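Local coordinates for protein Dok-7 (Mus musculus, PDB 3ML4) that acts as a cytoplasmic adaptor that binds and activates the receptor tyrosine kinase MuSK by dimerization and binds membrane phosphoinositides through its PH domain, at residues L93-D96 and A100-A103. Residues are numbered along the deposited sequence; the frame is centred on the assembly and turned at random.
Sequences LGFD and AMCA
Phe95 turns one ring face to the start of helix 98-112, and Met101, here selenomethionine, sits over it. The Met101 CA lies 4.1 Å from the Phe95 ring centroid and 15° off the ring normal. This is a CH-pi contact made by the helix backbone carbon, displaced toward the rim of the ring. Met101 CB adds an apolar touch at 3.8 Å from Phe95 CD1, and Met101 CG lies 4.1 Å from the same CD1. The two side chains cross at about a right angle. Phe95 CG is anti to its own carbonyl carbon (chi1 -55°), and this swings the ring under the first turn of the helix. Met101 runs with CG anti to the backbone N (chi1 173°), and its selenium end leads away from the ring. Ala100 points its CB toward 93-96, but its nearest approach is oblique, Phe95 CD2 to Ala100 C at 4.5 Å. Trp104, one turn further along the helix, meets the Phe95 ring edge-to-face, and Val15 of strand 11-17 also touches Phe95. The contact joins the chain at the end of the last strand of the PH-domain barrel to the C-terminal helix that plugs one end of it, as in other PH domains. Its chemistry is wholly apolar, so shape and dispersion, rather than directed polar bonds, hold the buried ring against the helix.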
ATOM      1  N   LEU B  93      17.728  15.171   0.852  1.00 37.35           N
ATOM      2  CA  LEU B  93      18.836  14.246   1.048  1.00 37.28           C
ATOM      3  C   LEU B  93      20.068  14.740   0.299  1.00 37.47           C
ATOM      4  O   LEU B  93      19.960  15.233  -0.822  1.00 37.47           O
ATOM      5  CB  LEU B  93      18.463  12.841   0.563  1.00 37.18           C
ATOM      6  CG  LEU B  93      17.269  12.094   1.171  1.00 37.13           C
ATOM      7  CD1 LEU B  93      17.189  10.678   0.607  1.00 37.36           C
ATOM      8  CD2 LEU B  93      17.345  12.045   2.680  1.00 36.74           C
ATOM      9  N   GLY B  94      21.235  14.596   0.923  1.00 37.54           N
ATOM     10  CA  GLY B  94      22.483  15.080   0.349  1.00 37.61           C
ATOM     11  C   GLY B  94      23.448  13.971  -0.006  1.00 37.82           C
ATOM     12  O   GLY B  94      23.869  13.199   0.856  1.00 37.64           O
ATOM     13  N   PHE B  95      23.805  13.905  -1.283  1.00 38.13           N
ATOM     14  CA  PHE B  95      24.722  12.897  -1.781  1.00 38.65           C
ATOM     15  C   PHE B  95      25.955  13.552  -2.364  1.00 39.16           C
ATOM     16  O   PHE B  95      25.912  14.703  -2.795  1.00 39.28           O
ATOM     17  CB  PHE B  95      24.054  12.048  -2.861  1.00 38.54           C
ATOM     18  CG  PHE B  95      22.772  11.423  -2.428  1.00 38.48           C
ATOM     19  CD1 PHE B  95      21.565  12.087  -2.615  1.00 37.95           C
ATOM     20  CD2 PHE B  95      22.764  10.168  -1.831  1.00 39.18           C
ATOM     21  CE1 PHE B  95      20.371  11.513  -2.215  1.00 38.42           C
ATOM     22  CE2 PHE B  95      21.573   9.582  -1.428  1.00 39.32           C
ATOM     23  CZ  PHE B  95      20.370  10.258  -1.622  1.00 38.76           C
ATOM     24  N   ASP B  96      27.049  12.800  -2.378  1.00 39.76           N
ATOM     25  CA  ASP B  96      28.289  13.232  -3.005  1.00 40.32           C
ATOM     26  C   ASP B  96      28.166  13.002  -4.503  1.00 40.39           C
ATOM     27  O   ASP B  96      28.070  13.948  -5.285  1.00 40.47           O
ATOM     28  CB  ASP B  96      29.467  12.426  -2.453  1.00 40.34           C
ATOM     29  CG  ASP B  96      29.187  11.852  -1.073  1.00 41.40           C
ATOM     30  OD1 ASP B  96      28.477  12.511  -0.275  1.00 42.84           O
ATOM     31  OD2 ASP B  96      29.672  10.736  -0.785  1.00 42.18           O
ATOM     32  N   ALA B 100      24.946   7.822  -7.199  1.00 41.98           N
ATOM     33  CA  ALA B 100      24.337   7.376  -5.944  1.00 42.17           C
ATOM     34  C   ALA B 100      22.960   8.001  -5.739  1.00 42.42           C
ATOM     35  O   ALA B 100      22.025   7.335  -5.286  1.00 42.59           O
ATOM     36  CB  ALA B 100      25.245   7.694  -4.762  1.00 42.15           C
HETATM   37  N   MSE B 101      22.849   9.284  -6.073  1.00 42.46           N
HETATM   38  CA  MSE B 101      21.581   9.996  -6.051  1.00 42.97           C
HETATM   39  C   MSE B 101      20.574   9.363  -7.020  1.00 42.05           C
HETATM   40  O   MSE B 101      19.421   9.124  -6.649  1.00 42.01           O
HETATM   41  CB  MSE B 101      21.813  11.464  -6.400  1.00 42.86           C
HETATM   42  CG  MSE B 101      20.558  12.288  -6.578  1.00 43.70           C
HETATM   43 SE   MSE B 101      20.927  13.863  -7.654  1.00 46.07          SE
HETATM   44  CE  MSE B 101      20.965  13.046  -9.432  1.00 44.57           C
ATOM     45  N   CYS B 102      21.019   9.092  -8.247  1.00 41.15           N
ATOM     46  CA  CYS B 102      20.175   8.448  -9.254  1.00 40.44           C
ATOM     47  C   CYS B 102      19.776   7.043  -8.832  1.00 39.63           C
ATOM     48  O   CYS B 102      18.632   6.634  -9.029  1.00 39.64           O
ATOM     49  CB  CYS B 102      20.881   8.391 -10.608  1.00 40.61           C
ATOM     50  SG  CYS B 102      21.242  10.004 -11.298  1.00 41.14           S
ATOM     51  N   ALA B 103      20.731   6.311  -8.260  1.00 38.62           N
ATOM     52  CA  ALA B 103      20.476   4.980  -7.726  1.00 37.80           C
ATOM     53  C   ALA B 103      19.365   5.039  -6.679  1.00 37.12           C
ATOM     54  O   ALA B 103      18.413   4.262  -6.739  1.00 37.06           O
ATOM     55  CB  ALA B 103      21.752   4.383  -7.131  1.00 37.95           C
TER